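Local coordinates for Thiol:disulfide interchange protein DsbL (Escherichia coli, PDB 3C7M) that transfers its disulfide bond to other proteins and, with DsbI, mediates formation of an essential disulfide bond in the arylsulfate sulfotransferase AssT, at residues V24-C29 with H57-E63; Y64-A68 with A119-T123. Residues are numbered along the deposited sequence.

Contact 1: residues V24-C29 with H57-E63; sequences VFSYAC and HLETKGE. With CD (cadmium ion), chain C.
Val24 and Phe25 end strand 20-25, and Phe25 pairs in parallel with His57 (CA-CA 5.2 Å). Leu58 N donates to Phe25 O at 2.8 Å. The His57 side chain (chi1 t, chi2 -106°) is on the same sheet face as Phe25. Its edge meets the face of the Phe25 ring (chi1 p), centroids 4.9 Å apart, planes at 74°. His57 NE2 accepts from Tyr27 N at 3.1 Å; ND1 is hydrogen-bonded to Ser69 OG. Ser26 to Cys29 form a type I turn. Ser26 (chi1 t) makes an ST turn, OG accepting from Ala28 N at 3.0 Å. In this reduced thioredoxin-fold protein the turn leads into redox-active Cys29, which N-caps the next helix. Leu58 to Lys61 form another type I turn; one water joins Ser26 OG, Leu58 O and Lys61 O, each at 2.7 Å. Lys61 (t, t, m, m) lays CD 3.4 Å from Ser26 OG. Tyr27 (chi1 p, chi2 -81°) hydrogen-bonds Tyr64 N through OH; at Gly62 (phi 77°) a CB would clash with that OH. Glu63 OE1 and OE2 bind cadmium at 2.7 and 2.5 Å.

Contact 2: residues Y64-A68 with A119-T123; sequences YGKQA and AFIKT
Residues 65-68 form the first turn of helix 65-81, with Tyr64 at the N-cap position and Ala68 N hydrogen-bonded to Tyr64 O at 2.9 Å. Residues 119-123 are helical throughout, within helix 117-128. The backbones come nearest at Gln67 and Ile121 (CA-CA 6.6 Å), and Tyr64 CA lies 7.4 Å from Phe120 CA. Phe120 (chi1 t, chi2 87°) points into the start of the other helix. Tyr64 (chi1 m, chi2 -71°) sets its ring almost parallel to it, at 12°. The rings are slid apart, with centroids 4.8 Å apart and little overlap. Two CH-pi contacts result: Tyr64 CB is 3.5 Å from the Phe120 ring centroid, and Phe120 CB is 3.8 Å from that of Tyr64. This is helix-helix packing inside the helical part of the DsbA-like fold. Tyr64 OH is hydrogen-bonded to Trp111 O and Asp116 N. Phe120 CZ reaches Ala68 CB at 3.8 Å, and Phe120 CD2 reaches Gln67 CB at 3.7 Å. Gln67 (m, p) brings CG 4.0 Å from Ile121 CD1, while its amide end leads away.

In the fold
The two contacts follow one another along the chain, with centres 11 Å apart. Both are largely buried, but contact 1 lies nearer the centre of the chain and also reaches the surface at Gly62 and Glu63. Contact 1 joins the strand ends 24-25 and 57 with the loops after them; contact 2 joins two helices. Contact 1 mixes hydrogen bonds, a water, a metal ligand and an edge-to-face pair; contact 2 is apolar and CH-pi, with no hydrogen bond across its segments. They meet directly: Tyr27 OH probably hydrogen-bonds Tyr64 N at 3.0 Å, and His57 CE1 packs 3.5 Å from Ala68 CB. Phe120 also meets Tyr27 edge-to-face. Asp113 shares the Glu63 cadmium.

Contact 1: residues V24-C29 with H57-E63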
ATOM      1  N   VAL A  24       2.900  -0.069  -4.288  1.00  8.73           N
ATOM      2  CA  VAL A  24       3.746  -0.928  -3.468  1.00  8.70           C
ATOM      3  C   VAL A  24       4.368  -0.059  -2.382  1.00  8.84           C
ATOM      4  O   VAL A  24       4.960   0.982  -2.669  1.00  8.88           O
ATOM      5  CB  VAL A  24       4.834  -1.651  -4.289  1.00  8.55           C
ATOM      6  CG1 VAL A  24       5.611  -2.617  -3.389  1.00  9.97           C
ATOM      7  CG2 VAL A  24       4.192  -2.406  -5.458  1.00  9.12           C
ATOM      8  N   PHE A  25       4.209  -0.462  -1.127  1.00  8.52           N
ATOM      9  CA  PHE A  25       4.723   0.349  -0.025  1.00  8.85           C
ATOM     10  C   PHE A  25       5.166  -0.524   1.132  1.00  8.96           C
ATOM     11  O   PHE A  25       4.899  -1.724   1.153  1.00  8.65           O
ATOM     12  CB  PHE A  25       3.674   1.373   0.440  1.00  9.31           C
ATOM     13  CG  PHE A  25       2.600   0.788   1.317  1.00  9.31           C
ATOM     14  CD1 PHE A  25       1.663  -0.122   0.803  1.00  9.58           C
ATOM     15  CD2 PHE A  25       2.541   1.117   2.668  1.00 10.22           C
ATOM     16  CE1 PHE A  25       0.681  -0.681   1.625  1.00 10.97           C
ATOM     17  CE2 PHE A  25       1.559   0.559   3.486  1.00  9.85           C
ATOM     18  CZ  PHE A  25       0.633  -0.333   2.959  1.00 10.11           C
ATOM     19  N   SER A  26       5.862   0.099   2.078  1.00  9.15           N
ATOM     20  CA  SER A  26       6.225  -0.551   3.343  1.00  9.29           C
ATOM     21  C   SER A  26       5.986   0.411   4.484  1.00  9.43           C
ATOM     22  O   SER A  26       6.290   1.599   4.369  1.00  9.68           O
ATOM     23  CB  SER A  26       7.703  -0.942   3.341  1.00  9.72           C
ATOM     24  OG  SER A  26       8.146  -1.264   4.654  1.00  9.94           O
ATOM     25  N   TYR A  27       5.463  -0.099   5.597  1.00  8.89           N
ATOM     26  CA  TYR A  27       5.283   0.720   6.792  1.00  9.18           C
ATOM     27  C   TYR A  27       6.614   1.368   7.226  1.00  9.94           C
ATOM     28  O   TYR A  27       6.623   2.446   7.833  1.00 10.38           O
ATOM     29  CB  TYR A  27       4.703  -0.127   7.938  1.00  9.15           C
ATOM     30  CG  TYR A  27       5.738  -1.006   8.609  1.00  8.73           C
ATOM     31  CD1 TYR A  27       6.123  -2.222   8.046  1.00  8.46           C
ATOM     32  CD2 TYR A  27       6.349  -0.604   9.795  1.00  8.16           C
ATOM     33  CE1 TYR A  27       7.096  -3.018   8.646  1.00  8.17           C
ATOM     34  CE2 TYR A  27       7.310  -1.393  10.403  1.00  7.63           C
ATOM     35  CZ  TYR A  27       7.679  -2.588   9.830  1.00  8.43           C
ATOM     36  OH  TYR A  27       8.627  -3.362  10.449  1.00  9.01           O
ATOM     37  N   ALA A  28       7.730   0.705   6.915  1.00 10.33           N
ATOM     38  CA  ALA A  28       9.050   1.122   7.406  1.00 11.61           C
ATOM     39  C   ALA A  28       9.771   2.093   6.471  1.00 12.98           C
ATOM     40  O   ALA A  28      10.921   2.473   6.718  1.00 13.26           O
ATOM     41  CB  ALA A  28       9.909  -0.096   7.679  1.00 11.16           C
ATOM     42  N   CYS A  29       9.094   2.506   5.407  1.00 14.16           N
ATOM     43  CA  CYS A  29       9.728   3.361   4.411  1.00 14.85           C
ATOM     44  C   CYS A  29       9.346   4.821   4.627  1.00 14.80           C
ATOM     45  O   CYS A  29       8.166   5.170   4.572  1.00 14.43           O
ATOM     46  CB  CYS A  29       9.352   2.919   3.002  1.00 14.87           C
ATOM     47  SG  CYS A  29       9.915   4.100   1.752  1.00 17.78           S
ATOM     48  N   HIS A  57       1.484  -4.375   0.002  1.00  8.56           N
ATOM     49  CA  HIS A  57       2.521  -4.220   1.013  1.00  8.47           C
ATOM     50  C   HIS A  57       3.724  -5.103   0.711  1.00  8.93           C
ATOM     51  O   HIS A  57       3.571  -6.231   0.227  1.00  9.87           O
ATOM     52  CB  HIS A  57       1.987  -4.474   2.429  1.00  8.35           C
ATOM     53  CG  HIS A  57       2.913  -3.982   3.499  1.00  8.31           C
ATOM     54  ND1 HIS A  57       3.676  -4.832   4.270  1.00  7.89           N
ATOM     55  CD2 HIS A  57       3.239  -2.725   3.884  1.00  9.04           C
ATOM     56  CE1 HIS A  57       4.426  -4.116   5.094  1.00  7.79           C
ATOM     57  NE2 HIS A  57       4.173  -2.835   4.885  1.00  8.75           N
ATOM     58  N   LEU A  58       4.912  -4.561   0.974  1.00  8.98           N
ATOM     59  CA  LEU A  58       6.176  -5.271   0.775  1.00  9.53           C
ATOM     60  C   LEU A  58       6.592  -5.923   2.085  1.00 10.39           C
ATOM     61  O   LEU A  58       7.044  -5.237   3.006  1.00 10.51           O
ATOM     62  CB  LEU A  58       7.243  -4.292   0.292  1.00  9.38           C
ATOM     63  CG  LEU A  58       8.661  -4.832   0.101  1.00  9.37           C
ATOM     64  CD1 LEU A  58       8.736  -5.811  -1.059  1.00 10.36           C
ATOM     65  CD2 LEU A  58       9.600  -3.664  -0.105  1.00 10.07           C
ATOM     66  N   GLU A  59       6.446  -7.245   2.164  1.00 10.79           N
ATOM     67  CA  GLU A  59       6.631  -7.957   3.440  1.00 11.81           C
ATOM     68  C   GLU A  59       8.093  -8.140   3.867  1.00 12.45           C
ATOM     69  O   GLU A  59       8.364  -8.524   5.008  1.00 13.00           O
ATOM     70  CB  GLU A  59       5.902  -9.308   3.433  1.00 11.77           C
ATOM     71  CG  GLU A  59       6.515 -10.342   2.516  1.00 13.18           C
ATOM     72  CD  GLU A  59       6.059 -11.746   2.847  0.70 15.33           C
ATOM     73  OE1 GLU A  59       6.304 -12.211   3.980  0.70 17.44           O
ATOM     74  OE2 GLU A  59       5.461 -12.388   1.974  0.70 16.55           O
ATOM     75  N   THR A  60       9.027  -7.868   2.963  1.00 12.86           N
ATOM     76  CA  THR A  60      10.443  -8.164   3.215  1.00 13.64           C
ATOM     77  C   THR A  60      11.208  -7.027   3.891  1.00 14.09           C
ATOM     78  O   THR A  60      12.361  -7.206   4.301  1.00 15.01           O
ATOM     79  CB  THR A  60      11.162  -8.567   1.916  1.00 14.17           C
ATOM     80  OG1 THR A  60      10.902  -7.575   0.924  1.00 14.96           O
ATOM     81  CG2 THR A  60      10.649  -9.904   1.416  1.00 14.09           C
ATOM     82  N   LYS A  61      10.578  -5.865   4.014  1.00 13.14           N
ATOM     83  CA  LYS A  61      11.230  -4.713   4.624  1.00 13.34           C
ATOM     84  C   LYS A  61      10.853  -4.572   6.094  1.00 12.35           C
ATOM     85  O   LYS A  61       9.690  -4.745   6.467  1.00 12.22           O
ATOM     86  CB  LYS A  61      10.881  -3.434   3.851  1.00 13.40           C
ATOM     87  CG  LYS A  61      11.716  -2.228   4.256  1.00 14.61           C
ATOM     88  CD  LYS A  61      11.300  -0.953   3.529  0.80 15.07           C
ATOM     89  CE  LYS A  61      11.888  -0.860   2.127  0.80 18.13           C
ATOM     90  NZ  LYS A  61      13.378  -0.731   2.150  0.80 20.38           N
ATOM     91  N   GLY A  62      11.840  -4.252   6.928  1.00 12.20           N
ATOM     92  CA  GLY A  62      11.604  -4.066   8.347  1.00 11.36           C
ATOM     93  C   GLY A  62      11.449  -5.366   9.106  1.00 10.89           C
ATOM     94  O   GLY A  62      11.281  -6.443   8.516  1.00 11.81           O
ATOM     95  N   GLU A  63      11.509  -5.270  10.427  0.50 10.22           N
ATOM     96  CA  GLU A  63      11.445  -6.456  11.268  0.50  9.51           C
ATOM     97  C   GLU A  63      10.050  -7.087  11.309  0.50  9.30           C
ATOM     98  O   GLU A  63       9.916  -8.280  11.587  0.50  9.36           O
ATOM     99  CB  GLU A  63      11.981  -6.150  12.668  0.50  9.77           C
ATOM    100  CG  GLU A  63      13.496  -6.014  12.673  0.50  9.58           C
ATOM    101  CD  GLU A  63      14.046  -5.206  13.832  0.50  9.78           C
ATOM    102  OE1 GLU A  63      13.453  -4.168  14.205  0.50  9.22           O
ATOM    103  OE2 GLU A  63      15.112  -5.591  14.355  0.50 10.19           O
TER
HETATM  104 CD    CD C 196      15.839  -3.235  15.010  0.92 11.34          CD
HETATM  105  O   HOH W   1       7.523  -3.787   5.276  1.00 10.30           O
HETATM  106  O   HOH W   2      17.291  -1.383  15.960  1.00 25.58           O

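Contact 2: residues Y64-A68 with A119-T123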
ATOM      1  N   TYR A  64       9.030  -6.288  10.989  1.00  8.67           N
ATOM      2  CA  TYR A  64       7.636  -6.732  11.094  1.00  8.69           C
ATOM      3  C   TYR A  64       6.873  -6.658   9.777  1.00  8.51           C
ATOM      4  O   TYR A  64       5.647  -6.544   9.770  1.00  8.55           O
ATOM      5  CB  TYR A  64       6.924  -5.914  12.169  1.00  8.71           C
ATOM      6  CG  TYR A  64       7.416  -6.213  13.562  1.00  8.58           C
ATOM      7  CD1 TYR A  64       7.114  -7.425  14.170  1.00  9.29           C
ATOM      8  CD2 TYR A  64       8.178  -5.285  14.272  1.00  8.35           C
ATOM      9  CE1 TYR A  64       7.553  -7.715  15.448  1.00  9.49           C
ATOM     10  CE2 TYR A  64       8.622  -5.565  15.564  1.00  8.55           C
ATOM     11  CZ  TYR A  64       8.301  -6.779  16.135  1.00  8.50           C
ATOM     12  OH  TYR A  64       8.725  -7.088  17.407  1.00  9.77           O
ATOM     13  N   GLY A  65       7.599  -6.742   8.665  1.00  8.38           N
ATOM     14  CA  GLY A  65       6.976  -6.706   7.339  1.00  8.51           C
ATOM     15  C   GLY A  65       5.858  -7.724   7.159  1.00  8.87           C
ATOM     16  O   GLY A  65       4.823  -7.414   6.567  1.00  8.67           O
ATOM     17  N   LYS A  66       6.058  -8.934   7.672  1.00  8.97           N
ATOM     18  CA  LYS A  66       5.061  -9.988   7.529  1.00  9.55           C
ATOM     19  C   LYS A  66       3.796  -9.655   8.329  1.00  8.86           C
ATOM     20  O   LYS A  66       2.682  -9.765   7.815  1.00  9.23           O
ATOM     21  CB  LYS A  66       5.648 -11.342   7.948  1.00 10.09           C
ATOM     22  CG  LYS A  66       4.639 -12.483   8.115  1.00 13.83           C
ATOM     23  CD  LYS A  66       3.946 -12.837   6.811  1.00 17.46           C
ATOM     24  N   GLN A  67       3.974  -9.240   9.581  1.00  8.51           N
ATOM     25  CA  GLN A  67       2.837  -8.866  10.430  1.00  8.77           C
ATOM     26  C   GLN A  67       2.070  -7.677   9.872  1.00  8.23           C
ATOM     27  O   GLN A  67       0.831  -7.660   9.918  1.00  8.66           O
ATOM     28  CB  GLN A  67       3.299  -8.577  11.861  1.00  8.95           C
ATOM     29  CG  GLN A  67       3.707  -9.827  12.644  1.00 10.00           C
ATOM     30  CD  GLN A  67       5.056 -10.371  12.241  1.00 10.54           C
ATOM     31  OE1 GLN A  67       5.895  -9.670  11.659  1.00 10.23           O
ATOM     32  NE2 GLN A  67       5.273 -11.649  12.541  1.00 14.21           N
ATOM     33  N   ALA A  68       2.786  -6.682   9.349  1.00  7.77           N
ATOM     34  CA  ALA A  68       2.126  -5.516   8.764  1.00  7.33           C
ATOM     35  C   ALA A  68       1.309  -5.962   7.551  1.00  7.19           C
ATOM     36  O   ALA A  68       0.166  -5.542   7.382  1.00  7.51           O
ATOM     37  CB  ALA A  68       3.160  -4.469   8.356  1.00  7.52           C
ATOM     38  N   ALA A 119       2.911  -7.110  20.234  1.00 10.00           N
ATOM     39  CA  ALA A 119       2.891  -5.665  20.438  1.00  9.81           C
ATOM     40  C   ALA A 119       2.773  -4.932  19.115  1.00  9.63           C
ATOM     41  O   ALA A 119       2.036  -3.949  19.014  1.00  9.93           O
ATOM     42  CB  ALA A 119       4.121  -5.213  21.174  1.00 10.27           C
ATOM     43  N   PHE A 120       3.486  -5.401  18.092  1.00  8.97           N
ATOM     44  CA  PHE A 120       3.374  -4.761  16.785  1.00  8.65           C
ATOM     45  C   PHE A 120       1.944  -4.860  16.258  1.00  8.68           C
ATOM     46  O   PHE A 120       1.349  -3.869  15.829  1.00  8.76           O
ATOM     47  CB  PHE A 120       4.344  -5.362  15.764  1.00  8.86           C
ATOM     48  CG  PHE A 120       4.233  -4.736  14.406  1.00  8.35           C
ATOM     49  CD1 PHE A 120       4.966  -3.590  14.098  1.00  7.75           C
ATOM     50  CD2 PHE A 120       3.377  -5.267  13.440  1.00  8.75           C
ATOM     51  CE1 PHE A 120       4.869  -2.977  12.856  1.00  9.29           C
ATOM     52  CE2 PHE A 120       3.268  -4.657  12.182  1.00  8.64           C
ATOM     53  CZ  PHE A 120       4.021  -3.517  11.886  1.00  8.76           C
ATOM     54  N   ILE A 121       1.388  -6.060  16.300  1.00  8.43           N
ATOM     55  CA  ILE A 121       0.026  -6.270  15.815  1.00  9.11           C
ATOM     56  C   ILE A 121      -0.967  -5.388  16.595  1.00  9.46           C
ATOM     57  O   ILE A 121      -1.860  -4.773  15.997  1.00  9.56           O
ATOM     58  CB  ILE A 121      -0.340  -7.765  15.859  1.00  9.10           C
ATOM     59  CG1 ILE A 121       0.408  -8.516  14.749  1.00 10.25           C
ATOM     60  CG2 ILE A 121      -1.845  -7.967  15.713  1.00  9.67           C
ATOM     61  CD1 ILE A 121       0.483 -10.024  14.965  1.00 12.30           C
ATOM     62  N   LYS A 122      -0.783  -5.310  17.916  0.70  9.79           N
ATOM     63  CA  LYS A 122      -1.676  -4.529  18.782  0.70 10.36           C
ATOM     64  C   LYS A 122      -1.734  -3.068  18.344  0.70  9.74           C
ATOM     65  O   LYS A 122      -2.808  -2.463  18.317  0.70  9.96           O
ATOM     66  CB  LYS A 122      -1.230  -4.618  20.248  0.70 10.53           C
ATOM     67  CG  LYS A 122      -2.166  -3.917  21.220  0.70 12.03           C
ATOM     68  CD  LYS A 122      -1.826  -4.244  22.670  0.70 11.97           C
ATOM     69  CE  LYS A 122      -2.905  -3.726  23.623  0.70 15.05           C
ATOM     70  NZ  LYS A 122      -2.888  -2.240  23.717  0.70 16.86           N
ATOM     71  N   THR A 123      -0.581  -2.503  17.989  1.00  9.54           N
ATOM     72  CA  THR A 123      -0.518  -1.102  17.595  1.00  9.75           C
ATOM     73  C   THR A 123      -1.488  -0.834  16.446  1.00  9.71           C
ATOM     74  O   THR A 123      -2.296   0.099  16.501  1.00 10.17           O
ATOM     75  CB  THR A 123       0.902  -0.689  17.207  1.00  9.89           C
ATOM     76  OG1 THR A 123       1.719  -0.688  18.385  1.00 10.76           O
ATOM     77  CG2 THR A 123       0.901   0.710  16.594  1.00 10.06           C
TER